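Local structure of response regulator ChrA (Corynebacterium diphtheriae, 4YN8) at residues Val52-Ile55 and Gln56-Gly59; Asp88-Ala91 and Ala92-Gly96; Leu158-Arg161 and Gln162-Ala165; His180-Lys184 and Leu185-Asn189; Ala192-Thr195 and Ala196-Gln200. The protein probably acts as the DNA-binding transcriptional regulator of a haem-sensing two-component system, pairing a receiver domain with a LuxR-type helix-turn-helix domain. The protein carries 1 engineered substitution. All coordinates share one frame; numbering follows the deposited sequence. Where two conformers were deposited one is given.

Contact 1: residues Val52-Ile55 and Gln56-Gly59. With MG (magnesium ion), chain F; SO4 (sulfate ion), chain B.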
loop_
_atom_site.group_PDB
_atom_site.type_symbol
_atom_site.label_atom_id
_atom_site.label_comp_id
_atom_site.label_asym_id
_atom_site.label_seq_id
_atom_site.Cartn_x
_atom_site.Cartn_y
_atom_site.Cartn_z
ATOM N N VAL A 52 -11.688 0.836 14.435
ATOM C CA VAL A 52 -10.769 1.848 13.919
ATOM C C VAL A 52 -9.382 1.234 14.002
ATOM O O VAL A 52 -8.897 0.924 15.089
ATOM C CB VAL A 52 -10.866 3.153 14.722
ATOM C CG1 VAL A 52 -9.840 4.177 14.250
ATOM C CG2 VAL A 52 -12.284 3.717 14.652
ATOM N N THR A 53 -8.723 1.060 12.849
ATOM C CA THR A 53 -7.462 0.310 12.822
ATOM C C THR A 53 -6.398 0.978 11.948
ATOM O O THR A 53 -6.745 1.648 11.031
ATOM C CB THR A 53 -7.664 -1.148 12.316
ATOM O OG1 THR A 53 -6.425 -1.911 12.487
ATOM C CG2 THR A 53 -8.060 -1.239 10.894
ATOM N N ASP A 54 -5.160 0.825 12.436
ATOM C CA ASP A 54 -3.856 0.948 11.773
ATOM C C ASP A 54 -3.673 -0.054 10.638
ATOM O O ASP A 54 -4.361 -1.084 10.608
ATOM C CB ASP A 54 -2.874 0.461 12.945
ATOM C CG ASP A 54 -1.538 0.952 12.849
ATOM O OD1 ASP A 54 -1.284 2.194 13.030
ATOM O OD2 ASP A 54 -0.662 0.085 12.701
ATOM N N ILE A 55 -2.684 0.157 9.745
ATOM C CA ILE A 55 -2.315 -0.859 8.783
ATOM C C ILE A 55 -1.184 -1.771 9.307
ATOM O O ILE A 55 -1.362 -2.992 9.414
ATOM C CB ILE A 55 -1.872 -0.246 7.426
ATOM C CG1 ILE A 55 -2.916 0.708 6.889
ATOM C CG2 ILE A 55 -1.456 -1.341 6.475
ATOM C CD1 ILE A 55 -2.446 1.467 5.660
ATOM N N GLN A 56 -0.050 -1.181 9.675
ATOM C CA GLN A 56 1.193 -1.897 10.019
ATOM C C GLN A 56 1.179 -2.512 11.389
ATOM O O GLN A 56 1.432 -1.823 12.323
ATOM C CB GLN A 56 2.343 -0.875 10.046
ATOM C CG GLN A 56 2.507 -0.123 8.765
ATOM C CD GLN A 56 3.795 0.670 8.749
ATOM O OE1 GLN A 56 3.813 1.907 8.953
ATOM N NE2 GLN A 56 4.885 -0.049 8.550
ATOM N N MET A 57 0.883 -3.809 11.517
ATOM C CA MET A 57 0.910 -4.462 12.836
ATOM C C MET A 57 1.397 -5.892 12.638
ATOM O O MET A 57 1.013 -6.546 11.670
ATOM C CB MET A 57 -0.500 -4.562 13.443
ATOM C CG MET A 57 -1.162 -3.225 13.548
ATOM S SD MET A 57 -2.822 -3.152 14.238
ATOM C CE MET A 57 -3.715 -4.017 12.983
ATOM N N PRO A 58 2.170 -6.402 13.601
ATOM C CA PRO A 58 2.667 -7.766 13.488
ATOM C C PRO A 58 1.529 -8.754 13.731
ATOM O O PRO A 58 0.529 -8.447 14.394
ATOM C CB PRO A 58 3.706 -7.813 14.630
ATOM C CG PRO A 58 3.003 -7.111 15.741
ATOM C CD PRO A 58 2.297 -5.927 15.006
ATOM N N GLY A 59 1.648 -9.951 13.203
ATOM C CA GLY A 59 0.637 -10.953 13.398
ATOM C C GLY A 59 -0.459 -10.749 12.394
ATOM O O GLY A 59 -0.354 -11.218 11.276
HETATM MG MG MG F . 0.555 1.968 14.371
HETATM S S SO4 B . 0.122 2.924 9.374
HETATM O O1 SO4 B . 0.267 4.286 9.917
HETATM O O2 SO4 B . 1.155 2.704 8.360
HETATM O O3 SO4 B . 0.239 1.796 10.332
HETATM O O4 SO4 B . -1.253 2.767 8.716
HETATM O O HOH W 1 1.488 2.191 12.621
HETATM O O HOH W 2 -0.020 -0.142 14.191
HETATM O O HOH W 3 0.508 3.891 15.103
#
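Met57 folds back along the chain past Asp54 to Thr53, its thioether chain lying against polar groups. In the Asp54 conformer given, Met57 CG lies against the carboxylate, and Met57 SD is 3.8 Å from Asp54 CB. A bend at the last torsion (chi3 -67°) swings Met57 CE to 3.5 Å from Thr53 OG1 as the two side chains cross at a slant. Thr53 OG1 is itself occupied, donating to Asp54 O (2.9 Å) on a lone pair in the carbonyl plane, which fixes the hydroxyl where the methyl meets it.

Metal binding comes next. Asp54 OD1 reaches the magnesium ion at 2.3 Å; Asp12, His14 and waters complete the sphere, and OD1 also accepts from Lys103. Asp54 was modelled in two conformers, leaving finer details of its carboxylate doubtful.

The third group is the anion site. A sulfate, probably from the crystallisation liquor, is held by backbone N-H groups: Ile55 N to O4 at 3.1 Å and Gln56 N to O3 at 3.1 Å, the latter fairly straight (164°). Thr81, Thr85 and Lys103 bind the same ion, and water 1 links it to the magnesium ion.

An aspartate at the C-terminal side of a central parallel strand, with metal and oxyanion beside it, marks the acidic pocket of CheY-like receiver domains; the sulfate probably occupies the region a phosphoryl group would take.

Contact 2: residues Asp88-Ala91 and Ala92-Gly96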
loop_
_atom_site.group_PDB
_atom_site.type_symbol
_atom_site.label_atom_id
_atom_site.label_comp_id
_atom_site.label_asym_id
_atom_site.label_seq_id
_atom_site.Cartn_x
_atom_site.Cartn_y
_atom_site.Cartn_z
ATOM N N ASP A 88 1.671 -0.957 3.113
ATOM C CA ASP A 88 1.145 -1.222 1.789
ATOM C C ASP A 88 -0.201 -0.545 1.636
ATOM O O ASP A 88 -1.286 -1.161 1.820
ATOM C CB ASP A 88 0.994 -2.715 1.538
ATOM C CG ASP A 88 0.833 -3.044 0.072
ATOM O OD1 ASP A 88 0.479 -2.179 -0.757
ATOM O OD2 ASP A 88 1.054 -4.220 -0.229
ATOM N N ILE A 89 -0.123 0.751 1.338
ATOM C CA ILE A 89 -1.337 1.566 1.279
ATOM C C ILE A 89 -2.247 1.084 0.125
ATOM O O ILE A 89 -3.474 1.099 0.288
ATOM C CB ILE A 89 -0.992 3.072 1.195
ATOM C CG1 ILE A 89 -2.277 3.935 1.224
ATOM C CG2 ILE A 89 -0.216 3.339 -0.064
ATOM C CD1 ILE A 89 -1.971 5.422 1.381
ATOM N N LEU A 90 -1.691 0.649 -0.994
ATOM C CA LEU A 90 -2.530 0.141 -2.072
ATOM C C LEU A 90 -3.300 -1.111 -1.614
ATOM O O LEU A 90 -4.510 -1.203 -1.841
ATOM C CB LEU A 90 -1.732 -0.138 -3.303
ATOM C CG LEU A 90 -2.509 -0.772 -4.478
ATOM C CD1 LEU A 90 -3.637 0.131 -4.921
ATOM C CD2 LEU A 90 -1.537 -1.101 -5.639
ATOM N N ALA A 91 -2.613 -2.055 -0.968
ATOM C CA ALA A 91 -3.348 -3.257 -0.484
ATOM C C ALA A 91 -4.423 -2.864 0.517
ATOM O O ALA A 91 -5.495 -3.497 0.537
ATOM C CB ALA A 91 -2.399 -4.284 0.108
ATOM N N ALA A 92 -4.154 -1.853 1.360
ATOM C CA ALA A 92 -5.138 -1.376 2.343
ATOM C C ALA A 92 -6.366 -0.800 1.666
ATOM O O ALA A 92 -7.512 -1.090 2.053
ATOM C CB ALA A 92 -4.541 -0.358 3.323
ATOM N N VAL A 93 -6.136 0.005 0.620
ATOM C CA VAL A 93 -7.258 0.572 -0.125
ATOM C C VAL A 93 -8.018 -0.551 -0.872
ATOM O O VAL A 93 -9.271 -0.582 -0.914
ATOM C CB VAL A 93 -6.781 1.718 -1.035
ATOM C CG1 VAL A 93 -7.897 2.199 -1.982
ATOM C CG2 VAL A 93 -6.299 2.892 -0.166
ATOM N N GLU A 94 -7.281 -1.483 -1.436
ATOM C CA GLU A 94 -7.905 -2.624 -2.143
ATOM C C GLU A 94 -8.734 -3.506 -1.243
ATOM O O GLU A 94 -9.653 -4.182 -1.711
ATOM C CB GLU A 94 -6.861 -3.460 -2.840
ATOM C CG GLU A 94 -6.286 -2.713 -4.048
ATOM C CD GLU A 94 -5.151 -3.462 -4.739
ATOM O OE1 GLU A 94 -4.376 -4.179 -4.048
ATOM O OE2 GLU A 94 -5.037 -3.313 -5.986
ATOM N N ALA A 95 -8.462 -3.473 0.034
ATOM C CA ALA A 95 -9.243 -4.273 0.987
ATOM C C ALA A 95 -10.662 -3.794 1.143
ATOM O O ALA A 95 -11.525 -4.545 1.657
ATOM C CB ALA A 95 -8.543 -4.359 2.315
ATOM N N GLY A 96 -10.958 -2.557 0.752
ATOM C CA GLY A 96 -12.335 -2.083 0.789
ATOM C C GLY A 96 -12.961 -1.857 2.139
ATOM O O GLY A 96 -14.163 -2.198 2.382
#
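Ala92 to Ala95 bond back to Asp88 to Ala91 in a local, i to i+4 contact along helix 89-94, the helix of the beta-alpha-beta unit between parallel strands 77-81 and 99-102 of the receiver domain. The backbone bonds are regular at first: Ala92 N to Asp88 O is 3.0 Å and Glu94 N to Leu90 O is 2.8 Å. The last, Ala95 N to Ala91 O, is weak, with its angle down to 126°, close to Gly96, which has positive phi.

Asp88 is the N-cap. With CG swung to the far side from its own N (chi1 -164°), Asp88 OD1 accepts from Ala91 N at 3.1 Å, the donor standing above the carboxylate plane.

Among the side chains, Leu90 and Glu94 slant across each other, Leu90 CG lying 3.8 Å from Glu94 CD, so that aliphatic carbon flanks the acid. Ile89 CG1 and Val93 CG2 are more loosely paired at 4.4 Å and face helix 126-136, while Ala91, Ala92 and Ala95 touch helix 62-72.

The acidic cap at the N-terminal end is well placed to offset the helix dipole there, probably stabilising the first turn.

Contact 3: residues Leu158-Arg161 and Gln162-Ala165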
loop_
_atom_site.group_PDB
_atom_site.type_symbol
_atom_site.label_atom_id
_atom_site.label_comp_id
_atom_site.label_asym_id
_atom_site.label_seq_id
_atom_site.Cartn_x
_atom_site.Cartn_y
_atom_site.Cartn_z
ATOM N N LEU A 158 24.176 -11.479 -30.360
ATOM C CA LEU A 158 25.282 -11.874 -29.483
ATOM C C LEU A 158 24.770 -12.590 -28.262
ATOM O O LEU A 158 23.781 -12.189 -27.669
ATOM C CB LEU A 158 26.096 -10.646 -29.081
ATOM C CG LEU A 158 27.200 -10.226 -30.015
ATOM C CD1 LEU A 158 26.705 -9.739 -31.364
ATOM C CD2 LEU A 158 28.028 -9.155 -29.345
ATOM N N SER A 159 25.477 -13.636 -27.842
ATOM C CA SER A 159 25.221 -14.334 -26.581
ATOM C C SER A 159 25.744 -13.477 -25.420
ATOM O O SER A 159 26.511 -12.509 -25.625
ATOM C CB SER A 159 26.006 -15.657 -26.545
ATOM O OG SER A 159 27.397 -15.413 -26.616
ATOM N N ASN A 160 25.395 -13.870 -24.207
ATOM C CA ASN A 160 25.913 -13.192 -23.012
ATOM C C ASN A 160 27.432 -13.176 -22.991
ATOM O O ASN A 160 28.020 -12.154 -22.667
ATOM C CB ASN A 160 25.383 -13.866 -21.777
ATOM C CG ASN A 160 23.913 -13.595 -21.526
ATOM O OD1 ASN A 160 23.210 -12.866 -22.234
ATOM N ND2 ASN A 160 23.433 -14.206 -20.497
ATOM N N ARG A 161 28.086 -14.263 -23.429
ATOM C CA ARG A 161 29.547 -14.322 -23.430
ATOM C C ARG A 161 30.118 -13.379 -24.457
ATOM O O ARG A 161 31.119 -12.718 -24.230
ATOM C CB ARG A 161 30.087 -15.738 -23.720
ATOM C CG ARG A 161 31.617 -15.840 -23.629
ATOM C CD ARG A 161 32.235 -17.150 -24.185
ATOM N NE ARG A 161 31.811 -17.472 -25.569
ATOM C CZ ARG A 161 32.067 -16.739 -26.668
ATOM N NH1 ARG A 161 32.758 -15.584 -26.618
ATOM N NH2 ARG A 161 31.613 -17.161 -27.846
ATOM N N GLN A 162 29.480 -13.309 -25.616
ATOM C CA GLN A 162 29.954 -12.420 -26.637
ATOM C C GLN A 162 29.804 -10.955 -26.248
ATOM O O GLN A 162 30.640 -10.111 -26.613
ATOM C CB GLN A 162 29.200 -12.705 -27.949
ATOM C CG GLN A 162 29.707 -13.969 -28.638
ATOM C CD GLN A 162 28.830 -14.368 -29.796
ATOM O OE1 GLN A 162 27.611 -14.333 -29.710
ATOM N NE2 GLN A 162 29.447 -14.817 -30.846
ATOM N N LEU A 163 28.714 -10.656 -25.551
ATOM C CA LEU A 163 28.440 -9.321 -25.059
ATOM C C LEU A 163 29.499 -8.937 -24.069
ATOM O O LEU A 163 29.998 -7.850 -24.124
ATOM C CB LEU A 163 27.072 -9.235 -24.361
ATOM C CG LEU A 163 25.830 -9.261 -25.251
ATOM C CD1 LEU A 163 24.534 -9.374 -24.473
ATOM C CD2 LEU A 163 25.830 -8.017 -26.099
ATOM N N ALA A 164 29.824 -9.848 -23.161
ATOM C CA ALA A 164 30.849 -9.587 -22.149
ATOM C C ALA A 164 32.168 -9.269 -22.800
ATOM O O ALA A 164 32.853 -8.309 -22.418
ATOM C CB ALA A 164 30.964 -10.787 -21.222
ATOM N N ALA A 165 32.533 -10.057 -23.801
ATOM C CA ALA A 165 33.822 -9.895 -24.454
ATOM C C ALA A 165 33.886 -8.565 -25.215
ATOM O O ALA A 165 34.880 -7.820 -25.149
ATOM C CB ALA A 165 34.056 -11.075 -25.377
#
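Gln162 reaches back over the first turn of helix 160-167 so that its amide oxygen returns to the N-cap residue, Ser159. CG points opposite the carbonyl carbon (chi1 -76°) and the chain runs extended beyond it, carrying Gln162 OE1 to 2.9 Å from Ser159 N. That bond is nearly straight (170°) and lies in the amide plane, on a lone pair of OE1. Ser159 answers in the other direction: its OG, tucked between its own N and carbonyl carbon, accepts from Gln162 N at 3.1 Å. A weak bond from Ser159 OG to Gln162 OE1 (3.3 Å) joins the two side chains directly.

Leu158 and Arg161 flank this exchange. Leu158 crosses Gln162 at a slant, with CG 3.8 Å from Gln162 CB, and its CB also packs on Leu163 CD2 (4.0 Å). Arg161 has a chain bent at chi3, so that Gln162 N lies over one face of the guanidinium; Arg161 NH2 sits 3.8 Å from Gln162 CG, and the guanidinium and amide planes are turned 66° apart. Leu163 continues inward to helices 145-155 and 171-185, while Asn160 is tied through OD1 to Arg190.

Each partner thus gives a backbone N-H and receives one on its side chain, a reciprocal capping box. It satisfies two N-H groups at the helix start that have no preceding turn to bond to, and probably helps set where the helix begins.

Contact 4: residues His180-Lys184 and Leu185-Asn189. With SO4 (sulfate ion), chain D.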
loop_
_atom_site.group_PDB
_atom_site.type_symbol
_atom_site.label_atom_id
_atom_site.label_comp_id
_atom_site.label_asym_id
_atom_site.label_seq_id
_atom_site.Cartn_x
_atom_site.Cartn_y
_atom_site.Cartn_z
ATOM N N HIS A 180 17.308 -5.933 -15.579
ATOM C CA HIS A 180 16.718 -4.635 -15.433
ATOM C C HIS A 180 16.051 -4.228 -16.736
ATOM O O HIS A 180 14.962 -3.669 -16.719
ATOM C CB HIS A 180 17.730 -3.593 -15.047
ATOM C CG HIS A 180 17.109 -2.305 -14.615
ATOM N ND1 HIS A 180 17.370 -1.105 -15.241
ATOM C CD2 HIS A 180 16.218 -2.030 -13.628
ATOM C CE1 HIS A 180 16.691 -0.143 -14.644
ATOM N NE2 HIS A 180 15.973 -0.680 -13.670
ATOM N N ILE A 181 16.702 -4.543 -17.859
ATOM C CA ILE A 181 16.139 -4.157 -19.169
ATOM C C ILE A 181 14.812 -4.871 -19.394
ATOM O O ILE A 181 13.805 -4.234 -19.843
ATOM C CB ILE A 181 17.159 -4.504 -20.305
ATOM C CG1 ILE A 181 18.342 -3.559 -20.301
ATOM C CG2 ILE A 181 16.485 -4.514 -21.665
ATOM C CD1 ILE A 181 19.590 -4.124 -20.968
ATOM N N TYR A 182 14.765 -6.162 -19.103
ATOM C CA TYR A 182 13.558 -6.966 -19.333
ATOM C C TYR A 182 12.422 -6.451 -18.491
ATOM O O TYR A 182 11.263 -6.391 -18.923
ATOM C CB TYR A 182 13.819 -8.440 -18.979
ATOM C CG TYR A 182 14.756 -9.202 -19.886
ATOM C CD1 TYR A 182 15.321 -8.634 -21.020
ATOM C CD2 TYR A 182 15.085 -10.513 -19.601
ATOM C CE1 TYR A 182 16.204 -9.353 -21.816
ATOM C CE2 TYR A 182 15.933 -11.225 -20.402
ATOM C CZ TYR A 182 16.516 -10.637 -21.486
ATOM O OH TYR A 182 17.391 -11.363 -22.256
ATOM N N SER A 183 12.744 -6.047 -17.275
ATOM C CA SER A 183 11.730 -5.460 -16.395
ATOM C C SER A 183 11.166 -4.146 -16.999
ATOM O O SER A 183 9.951 -3.988 -17.097
ATOM C CB SER A 183 12.291 -5.311 -14.979
ATOM O OG SER A 183 11.593 -4.317 -14.257
ATOM N N LYS A 184 12.028 -3.254 -17.471
ATOM C CA LYS A 184 11.625 -1.989 -18.085
ATOM C C LYS A 184 10.790 -2.183 -19.354
ATOM O O LYS A 184 9.890 -1.374 -19.644
ATOM C CB LYS A 184 12.850 -1.140 -18.447
ATOM C CG LYS A 184 13.791 -0.840 -17.291
ATOM C CD LYS A 184 13.219 0.224 -16.411
ATOM C CE LYS A 184 13.514 1.587 -16.997
ATOM N NZ LYS A 184 12.598 2.575 -16.388
ATOM N N LEU A 185 11.137 -3.205 -20.116
ATOM C CA LEU A 185 10.458 -3.531 -21.392
ATOM C C LEU A 185 9.192 -4.367 -21.236
ATOM O O LEU A 185 8.453 -4.542 -22.199
ATOM C CB LEU A 185 11.439 -4.228 -22.342
ATOM C CG LEU A 185 12.616 -3.342 -22.763
ATOM C CD1 LEU A 185 13.484 -4.121 -23.743
ATOM C CD2 LEU A 185 12.172 -2.044 -23.392
ATOM N N GLY A 186 8.971 -4.940 -20.053
ATOM C CA GLY A 186 7.816 -5.814 -19.838
ATOM C C GLY A 186 7.934 -7.173 -20.472
ATOM O O GLY A 186 6.936 -7.731 -20.950
ATOM N N VAL A 187 9.146 -7.738 -20.533
ATOM C CA VAL A 187 9.370 -9.006 -21.232
ATOM C C VAL A 187 10.192 -9.900 -20.339
ATOM O O VAL A 187 10.651 -9.461 -19.287
ATOM C CB VAL A 187 10.114 -8.805 -22.577
ATOM C CG1 VAL A 187 9.339 -7.836 -23.467
ATOM C CG2 VAL A 187 11.521 -8.266 -22.353
ATOM N N ASP A 188 10.423 -11.132 -20.768
ATOM C CA ASP A 188 11.237 -12.042 -19.939
ATOM C C ASP A 188 12.245 -12.871 -20.712
ATOM O O ASP A 188 12.798 -13.837 -20.183
ATOM C CB ASP A 188 10.312 -12.939 -19.110
ATOM C CG ASP A 188 9.580 -13.964 -19.949
ATOM O OD1 ASP A 188 9.928 -14.182 -21.119
ATOM O OD2 ASP A 188 8.626 -14.596 -19.416
ATOM N N ASN A 189 12.532 -12.502 -21.955
ATOM C CA ASN A 189 13.570 -13.141 -22.700
ATOM C C ASN A 189 14.132 -12.189 -23.757
ATOM O O ASN A 189 13.525 -11.152 -24.065
ATOM C CB ASN A 189 13.057 -14.403 -23.395
ATOM C CG ASN A 189 11.946 -14.107 -24.382
ATOM O OD1 ASN A 189 10.761 -14.091 -24.026
ATOM N ND2 ASN A 189 12.304 -13.886 -25.606
HETATM S S SO4 D . 17.431 -14.880 -21.993
HETATM O O1 SO4 D . 18.344 -13.704 -21.903
HETATM O O2 SO4 D . 18.178 -16.130 -22.057
HETATM O O3 SO4 D . 16.684 -14.695 -20.752
HETATM O O4 SO4 D . 16.545 -14.935 -23.159
#
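Tyr182 O receives Val187 N at 3.0 Å in a nearly straight bond (170°) that turns the chain off the end of helix 171-185. Just before it, Leu185 N still bonds to Ile181 O in helical fashion (2.9 Å). Gly186 N donates to Ser183 O at 3.3 Å, coming from above the carbonyl plane and off the lone pairs. Gly186 has positive phi (74°), and with the bonds back into the last turn it makes a Schellman motif.

At the far end of the tyrosine, Tyr182 OH donates to sulfate O1 at 2.6 Å, and that oxygen lies in the plane of the ring. The ion, probably from the crystallisation liquor, is also held by Arg190 N at the start of the next helix.

Packing spreads from the ring. One face has Asn189 O 3.9 Å above it, offset toward the rim, and Asn189 C is 3.6 Å from Tyr182 CZ. The Val187 and Tyr182 side chains cross at about a right angle, Val187 CG2 lying obliquely to the ring, 4.0 Å from Tyr182 CD1. Deeper in, Ile181 and Leu185 lie side by side pointing the same way, Ile181 CG2 3.7 Å from Leu185 CD1, and both reach Leu151 of helix 145-155. Lys184, in the conformer given, leads away to Gln141 O.

The tyrosine thus works from both ends. Its backbone oxygen takes the Val187 N-H that closes the Schellman motif, and its ring lies along the connecting loop; its hydroxyl shares an anion with a neighbouring helix start, whose dipole is likely to add to the binding.

Contact 5: residues Ala192-Thr195 and Ala196-Gln200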
loop_
_atom_site.group_PDB
_atom_site.type_symbol
_atom_site.label_atom_id
_atom_site.label_comp_id
_atom_site.label_asym_id
_atom_site.label_seq_id
_atom_site.Cartn_x
_atom_site.Cartn_y
_atom_site.Cartn_z
ATOM N N ALA A 192 12.082 -11.348 -27.149
ATOM C CA ALA A 192 10.986 -10.438 -26.876
ATOM C C ALA A 192 11.516 -9.033 -26.554
ATOM O O ALA A 192 10.848 -8.029 -26.842
ATOM C CB ALA A 192 10.125 -10.930 -25.726
ATOM N N ALA A 193 12.686 -8.977 -25.899
ATOM C CA ALA A 193 13.319 -7.705 -25.625
ATOM C C ALA A 193 13.661 -6.943 -26.899
ATOM O O ALA A 193 13.509 -5.719 -26.972
ATOM C CB ALA A 193 14.583 -7.874 -24.805
ATOM N N ILE A 194 14.168 -7.652 -27.873
ATOM C CA ILE A 194 14.500 -7.012 -29.131
ATOM C C ILE A 194 13.235 -6.491 -29.814
ATOM O O ILE A 194 13.222 -5.348 -30.286
ATOM C CB ILE A 194 15.267 -7.940 -30.094
ATOM C CG1 ILE A 194 16.668 -8.266 -29.537
ATOM C CG2 ILE A 194 15.405 -7.311 -31.487
ATOM C CD1 ILE A 194 17.523 -7.021 -29.373
ATOM N N THR A 195 12.207 -7.325 -29.883
ATOM C CA THR A 195 10.906 -6.862 -30.427
ATOM C C THR A 195 10.370 -5.632 -29.696
ATOM O O THR A 195 9.971 -4.650 -30.342
ATOM C CB THR A 195 9.867 -7.987 -30.362
ATOM O OG1 THR A 195 10.374 -9.069 -31.125
ATOM C CG2 THR A 195 8.551 -7.560 -30.931
ATOM N N ALA A 196 10.392 -5.634 -28.376
ATOM C CA ALA A 196 9.910 -4.487 -27.635
ATOM C C ALA A 196 10.771 -3.248 -27.882
ATOM O O ALA A 196 10.259 -2.148 -27.991
ATOM C CB ALA A 196 9.833 -4.776 -26.146
ATOM N N ALA A 197 12.097 -3.435 -27.954
ATOM C CA ALA A 197 13.008 -2.320 -28.140
ATOM C C ALA A 197 12.793 -1.706 -29.527
ATOM O O ALA A 197 12.891 -0.509 -29.696
ATOM C CB ALA A 197 14.428 -2.777 -28.013
ATOM N N ARG A 198 12.479 -2.551 -30.492
ATOM C CA ARG A 198 12.136 -2.047 -31.845
ATOM C C ARG A 198 10.789 -1.298 -31.886
ATOM O O ARG A 198 10.728 -0.204 -32.485
ATOM C CB ARG A 198 12.105 -3.191 -32.861
ATOM C CG ARG A 198 13.454 -3.771 -33.139
ATOM C CD ARG A 198 13.351 -4.981 -34.021
ATOM N NE ARG A 198 14.645 -5.366 -34.574
ATOM C CZ ARG A 198 14.841 -6.492 -35.237
ATOM N NH1 ARG A 198 13.821 -7.336 -35.414
ATOM N NH2 ARG A 198 16.042 -6.712 -35.758
ATOM N N GLN A 199 9.759 -1.838 -31.229
ATOM C CA GLN A 199 8.451 -1.187 -31.187
ATOM C C GLN A 199 8.543 0.148 -30.484
ATOM O O GLN A 199 7.915 1.151 -30.884
ATOM C CB GLN A 199 7.460 -2.076 -30.451
ATOM C CG GLN A 199 7.141 -3.310 -31.260
ATOM C CD GLN A 199 6.347 -4.317 -30.487
ATOM O OE1 GLN A 199 6.295 -4.258 -29.244
ATOM N NE2 GLN A 199 5.738 -5.273 -31.193
ATOM N N GLN A 200 9.384 0.181 -29.462
ATOM C CA GLN A 200 9.557 1.376 -28.654
ATOM C C GLN A 200 10.559 2.376 -29.204
ATOM O O GLN A 200 10.786 3.480 -28.652
ATOM C CB GLN A 200 9.920 0.975 -27.213
ATOM C CG GLN A 200 8.765 0.308 -26.526
ATOM C CD GLN A 200 8.992 -0.007 -25.082
ATOM O OE1 GLN A 200 9.694 0.724 -24.399
ATOM N NE2 GLN A 200 8.415 -1.140 -24.609
#
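Ala196 begins the second half of helix 190-199 by bonding through N to Ala192 O at 2.9 Å, a contact one turn apart. Ala197 repeats the step, its N to Ala193 O at 2.9 Å, and its CB rests 3.3 Å from that same oxygen; beyond the helix it touches Ile203.

Arg198 closes on Ile194. Besides the backbone bond from Arg198 N to Ile194 O, the arginine chain runs extended to NE and slants across the isoleucine, so that CG2 sits over one face of the guanidinium, 3.7 Å above its plane and toward the rim. Ile194 CG2 points opposite its own backbone N, which carries the methyl toward the arginine. NE goes on to a salt bridge with Glu155 of helix 145-155, which probably helps hold the plane that the methyl lies over.

Gln199 bonds from N to Thr195 O at 3.0 Å, and the side chains run alongside each other in the same direction, with Thr195 CG2 3.6 Å from Gln199 NE2. Gln200 N still bonds to Ala196 O as regular helix gives out.

Small alanines turned to helix 171-185 and its loop, with Ile194 and Arg198 on helix 145-155, are consistent with the last helix of a LuxR-type four-helix DNA-binding domain.

In the fold
All five contacts are local and follow one another in series along the chain; none crosses or encloses another. Contact 1 turns the chain from strand 50-53 toward helix 62-72, and contact 2 lies on the helix of a later beta-alpha-beta unit. The two meet where Ile55 CD1 packs on Ala92 CB, inside the receiver domain. Contact 3 opens helix 160-167 in the DNA-binding domain, its centre about 49 Å from that of contact 1. Contact 4 ends helix 171-185, and its loop delivers the chain to the helix of contact 5. There Tyr182, Leu185 and Val187 pack on Ala192 and Ala193, the centres of the two contacts about 10 Å apart, joining the last two helices.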